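PDB 4R7S: tetratricopeptide repeat protein from Parabacteroides merdae ATCC 43184, which is of unknown function but, as a tetratricopeptide repeat protein, probably serves as a helical scaffold for binding other proteins. Local coordinates for residues E25-A30 and G48-R53; I165-I170 and D185-M190. All coordinates share one frame; numbering follows the deposited sequence.

Overall arrangement
From the N terminus the chain runs as a succession of helices with no strand. Contact 1 comes first: residues 25-30 on helix 20-33 meet residues 48-53 on helix 40-52, closing a short loop with 17 residues between the segments. The chain then passes through helices 57-68 to 143-156 before contact 2 closes a similar loop, joining residues 165-170 of helix 159-172 to residues 185-190, largely on helix 178-189. The two contacts are in series, neither nesting nor crossing. Their centres lie about 42 Å apart, on opposite sides of the chain's centre, and each ties together two helices consecutive in sequence.

Contact 1: E25-A30 and G48-R53; sequences ESLKAA and GTIQRR. With EDO (1,2-ethanediol), chain H.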
# COMPACT_ATOMS: atom_id res chain seq x y z
N GLU A 25 -23.67 9.65 7.07
CA GLU A 25 -24.97 9.79 7.74
C GLU A 25 -26.13 9.40 6.84
O GLU A 25 -27.05 8.71 7.31
CB GLU A 25 -25.17 11.22 8.28
CG GLU A 25 -25.30 11.28 9.80
CD GLU A 25 -26.25 10.27 10.43
OE1 GLU A 25 -27.47 10.33 10.13
OE2 GLU A 25 -25.77 9.41 11.20
N SER A 26 -26.10 9.81 5.55
CA SER A 26 -27.15 9.44 4.58
C SER A 26 -27.25 7.92 4.45
O SER A 26 -28.36 7.38 4.49
CB SER A 26 -26.89 10.09 3.23
OG SER A 26 -26.90 11.50 3.36
N LEU A 27 -26.09 7.23 4.38
CA LEU A 27 -26.03 5.76 4.29
C LEU A 27 -26.61 5.10 5.54
O LEU A 27 -27.46 4.21 5.42
CB LEU A 27 -24.60 5.27 4.01
CG LEU A 27 -24.14 5.46 2.55
CD1 LEU A 27 -22.72 5.03 2.36
CD2 LEU A 27 -24.99 4.71 1.58
N LYS A 28 -26.19 5.58 6.73
CA LYS A 28 -26.68 5.11 8.02
C LYS A 28 -28.17 5.32 8.14
O LYS A 28 -28.88 4.41 8.59
CB LYS A 28 -25.95 5.81 9.16
CG LYS A 28 -24.64 5.14 9.51
CD LYS A 28 -23.94 5.86 10.66
CE LYS A 28 -22.52 5.39 10.84
NZ LYS A 28 -21.74 6.31 11.68
N ALA A 29 -28.65 6.49 7.67
CA ALA A 29 -30.07 6.83 7.71
C ALA A 29 -30.87 5.92 6.77
O ALA A 29 -31.94 5.42 7.15
CB ALA A 29 -30.27 8.29 7.35
N ALA A 30 -30.35 5.69 5.55
CA ALA A 30 -31.01 4.81 4.60
C ALA A 30 -31.21 3.43 5.22
O ALA A 30 -32.34 2.94 5.24
CB ALA A 30 -30.20 4.71 3.32
N GLY A 48 -18.18 1.56 4.45
CA GLY A 48 -16.85 1.12 4.84
C GLY A 48 -15.76 1.95 4.19
O GLY A 48 -14.86 2.42 4.90
N THR A 49 -15.86 2.19 2.86
CA THR A 49 -14.89 2.98 2.11
C THR A 49 -14.91 4.45 2.54
O THR A 49 -13.84 5.04 2.71
CB THR A 49 -15.10 2.82 0.61
OG1 THR A 49 -15.38 1.45 0.34
CG2 THR A 49 -13.87 3.18 -0.16
N ILE A 50 -16.12 5.04 2.72
CA ILE A 50 -16.34 6.42 3.18
C ILE A 50 -15.70 6.60 4.59
O ILE A 50 -15.02 7.61 4.83
CB ILE A 50 -17.85 6.75 3.17
CG1 ILE A 50 -18.36 6.91 1.73
CG2 ILE A 50 -18.18 7.98 4.02
CD1 ILE A 50 -19.82 6.78 1.58
N GLN A 51 -15.92 5.62 5.48
CA GLN A 51 -15.38 5.58 6.83
C GLN A 51 -13.85 5.46 6.81
O GLN A 51 -13.19 6.14 7.59
CB GLN A 51 -15.99 4.44 7.66
CG GLN A 51 -17.46 4.70 8.00
CD GLN A 51 -18.05 3.58 8.82
OE1 GLN A 51 -17.82 2.40 8.57
NE2 GLN A 51 -18.84 3.94 9.82
N ARG A 52 -13.31 4.63 5.91
CA ARG A 52 -11.86 4.43 5.76
C ARG A 52 -11.19 5.73 5.27
O ARG A 52 -10.14 6.09 5.79
CB ARG A 52 -11.56 3.27 4.79
CG ARG A 52 -10.09 2.84 4.79
CD ARG A 52 -9.75 1.98 3.59
NE ARG A 52 -8.38 1.47 3.70
CZ ARG A 52 -7.80 0.64 2.85
NH1 ARG A 52 -8.46 0.20 1.79
NH2 ARG A 52 -6.55 0.25 3.05
N ARG A 53 -11.81 6.43 4.29
CA ARG A 53 -11.30 7.68 3.74
C ARG A 53 -11.35 8.84 4.77
O ARG A 53 -10.83 9.91 4.49
CB ARG A 53 -12.06 8.05 2.47
CG ARG A 53 -11.65 7.25 1.24
CD ARG A 53 -12.53 7.59 0.06
NE ARG A 53 -12.46 9.01 -0.29
CZ ARG A 53 -13.35 9.66 -1.02
NH1 ARG A 53 -14.43 9.04 -1.49
NH2 ARG A 53 -13.19 10.95 -1.28
C1 EDO H . -14.35 1.71 -3.62
O1 EDO H . -12.94 1.52 -3.45
C2 EDO H . -15.16 0.58 -2.91
O2 EDO H . -16.25 1.15 -2.18
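Leu27 and Ile50 meet methyl to methyl: Leu27 CD1 lies 3.5 Å from Ile50 CD1, the only apolar touch between 25-30 and 48-53. The two side chains cross obliquely, and Ile50 reaches across because CG1 stands beside its own backbone N (chi1 -72°) with CD1 extended beyond it (chi2 160°). Next to this pair, Lys28 and Gln51 pass at about a right angle, Lys28 CE being 4.1 Å from Gln51 NE2, a contact without a hydrogen bond. Glu24 brings these two ends together, its OE2 forming a salt bridge with Lys28 NZ and accepting a hydrogen bond from Gln51 NE2, while Gln51 OE1 bonds to Ser63 OG; a flip of the amide would break both its bonds, which probably holds its rotation. One residue before Ile50, Thr49 OG1 is hydrogen-bonded to O2 of a 1,2-ethanediol at 2.7 Å, as well as to Thr45 O and Tyr64 OH. A valine in place of Thr49 would probably leave the diol and Tyr64 OH each without this hydroxyl partner. The buried Leu27-Ile50 pair joins consecutive helices 20-33 and 40-52 within a tetratricopeptide repeat region; Leu27 also rests on Ser11 and Ile50 on Val15 of helix 2-16, while Gln51 packs on Glu59 and Ala60 of helix 57-68.

Contact 2: I165-I170 and D185-M190; sequences IFNYLI and DLYFMM
Phe166 overlaps Leu186 at one corner of its ring, with CD2 of the phenyl 4.1 Å from the Leu186 methyl CD2. The approach is oblique, and both residues are buried. Leu186 reaches the ring with CG swung anti to its backbone N (chi1 162°), whereas the Phe166 ring stands beside its own backbone N (chi1 -82°). Within 165-170 and 185-190 the CA atoms of Phe166 and Leu186 are the nearest pair, still 9.1 Å apart, so that here side chains bridge the gap. Beside them, Asn167 and Tyr187 converge through their polar ends, the amide and ring planes 46° apart. Asn167 OD1 and Tyr187 OH are 3.9 Å from each other and form no hydrogen bond; each is bonded elsewhere, the amide oxygen to Arg183 NH1 and the phenol to Glu163 OE2. Each of these two groups is therefore held by a residue one helical turn earlier on the opposing helix. The contact thus fastens helix 159-172 to helix 178-189, the next along the chain, in the helix-after-helix packing of a tetratricopeptide repeat protein. Phe166 also lies on Leu147 and Ala150 of helix 143-156, while Phe188 packs against Leu216 and Ile220 of helix 211-223.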
# COMPACT_ATOMS: atom_id res chain seq x y z
N ILE A 165 16.87 -6.52 -12.64
CA ILE A 165 15.46 -6.19 -12.85
C ILE A 165 15.27 -4.67 -12.81
O ILE A 165 14.64 -4.12 -13.72
CB ILE A 165 14.53 -6.90 -11.84
CG1 ILE A 165 14.69 -8.43 -11.95
CG2 ILE A 165 13.06 -6.46 -12.05
CD1 ILE A 165 14.12 -9.26 -10.80
N PHE A 166 15.81 -3.99 -11.78
CA PHE A 166 15.70 -2.54 -11.67
C PHE A 166 16.39 -1.87 -12.83
O PHE A 166 15.89 -0.87 -13.30
CB PHE A 166 16.30 -2.01 -10.35
CG PHE A 166 15.39 -2.10 -9.16
CD1 PHE A 166 14.25 -1.30 -9.08
CD2 PHE A 166 15.67 -2.95 -8.11
CE1 PHE A 166 13.39 -1.38 -7.98
CE2 PHE A 166 14.83 -3.01 -7.00
CZ PHE A 166 13.69 -2.24 -6.94
N ASN A 167 17.53 -2.40 -13.29
CA ASN A 167 18.21 -1.77 -14.42
C ASN A 167 17.34 -1.89 -15.68
O ASN A 167 17.23 -0.92 -16.45
CB ASN A 167 19.62 -2.34 -14.65
CG ASN A 167 20.62 -1.97 -13.57
OD1 ASN A 167 20.47 -0.97 -12.84
ND2 ASN A 167 21.67 -2.78 -13.44
N TYR A 168 16.70 -3.06 -15.86
CA TYR A 168 15.85 -3.29 -17.01
C TYR A 168 14.64 -2.33 -17.00
O TYR A 168 14.38 -1.70 -18.02
CB TYR A 168 15.39 -4.77 -17.09
CG TYR A 168 14.32 -5.00 -18.13
CD1 TYR A 168 14.58 -4.80 -19.49
CD2 TYR A 168 13.01 -5.34 -17.76
CE1 TYR A 168 13.59 -4.97 -20.45
CE2 TYR A 168 12.02 -5.56 -18.72
CZ TYR A 168 12.31 -5.36 -20.06
OH TYR A 168 11.34 -5.56 -21.02
N LEU A 169 13.92 -2.24 -15.86
CA LEU A 169 12.74 -1.40 -15.70
C LEU A 169 13.04 0.07 -15.94
O LEU A 169 12.25 0.76 -16.58
CB LEU A 169 12.11 -1.58 -14.31
CG LEU A 169 11.49 -2.94 -13.99
CD1 LEU A 169 10.95 -2.99 -12.52
CD2 LEU A 169 10.39 -3.31 -14.97
N ILE A 170 14.19 0.54 -15.42
CA ILE A 170 14.66 1.93 -15.54
C ILE A 170 15.07 2.20 -16.99
O ILE A 170 14.79 3.28 -17.49
CB ILE A 170 15.80 2.22 -14.50
CG1 ILE A 170 15.21 2.29 -13.06
CG2 ILE A 170 16.62 3.49 -14.86
CD1 ILE A 170 16.16 2.65 -11.92
N ASP A 185 17.41 1.96 -2.70
CA ASP A 185 17.22 1.15 -1.49
C ASP A 185 17.99 -0.15 -1.60
O ASP A 185 18.56 -0.61 -0.61
CB ASP A 185 15.73 0.89 -1.20
CG ASP A 185 15.48 0.33 0.19
OD1 ASP A 185 15.79 1.04 1.17
OD2 ASP A 185 15.04 -0.84 0.29
N LEU A 186 18.01 -0.73 -2.81
CA LEU A 186 18.77 -1.95 -3.08
C LEU A 186 20.26 -1.68 -2.91
O LEU A 186 20.95 -2.48 -2.27
CB LEU A 186 18.49 -2.48 -4.50
CG LEU A 186 19.52 -3.48 -5.04
CD1 LEU A 186 19.39 -4.83 -4.36
CD2 LEU A 186 19.35 -3.65 -6.49
N TYR A 187 20.75 -0.56 -3.47
CA TYR A 187 22.16 -0.20 -3.37
C TYR A 187 22.57 0.03 -1.91
O TYR A 187 23.63 -0.44 -1.50
CB TYR A 187 22.48 1.00 -4.24
CG TYR A 187 22.50 0.70 -5.73
CD1 TYR A 187 23.00 -0.51 -6.21
CD2 TYR A 187 22.11 1.66 -6.66
CE1 TYR A 187 23.06 -0.78 -7.58
CE2 TYR A 187 22.18 1.41 -8.03
CZ TYR A 187 22.64 0.18 -8.49
OH TYR A 187 22.71 -0.07 -9.84
N PHE A 188 21.69 0.64 -1.11
CA PHE A 188 21.99 0.86 0.30
C PHE A 188 22.08 -0.48 1.01
O PHE A 188 23.05 -0.71 1.72
CB PHE A 188 20.95 1.76 0.96
CG PHE A 188 21.08 1.87 2.46
CD1 PHE A 188 22.03 2.70 3.03
CD2 PHE A 188 20.20 1.19 3.30
CE1 PHE A 188 22.12 2.84 4.42
CE2 PHE A 188 20.31 1.31 4.69
CZ PHE A 188 21.26 2.13 5.24
N MSE A 189 21.10 -1.39 0.77
CA MSE A 189 21.14 -2.72 1.39
C MSE A 189 22.35 -3.54 0.94
O MSE A 189 22.69 -4.53 1.59
CB MSE A 189 19.87 -3.50 1.10
CG MSE A 189 18.68 -2.98 1.86
SE MSE A 189 17.12 -4.11 1.58
CE MSE A 189 17.77 -5.82 2.52
N MSE A 190 22.98 -3.14 -0.15
CA MSE A 190 24.15 -3.81 -0.72
C MSE A 190 25.46 -3.26 -0.15
O MSE A 190 26.52 -3.83 -0.45
CB MSE A 190 24.17 -3.64 -2.26
CG MSE A 190 23.24 -4.57 -2.98
SE MSE A 190 23.35 -4.25 -4.89
CE MSE A 190 24.99 -5.33 -5.26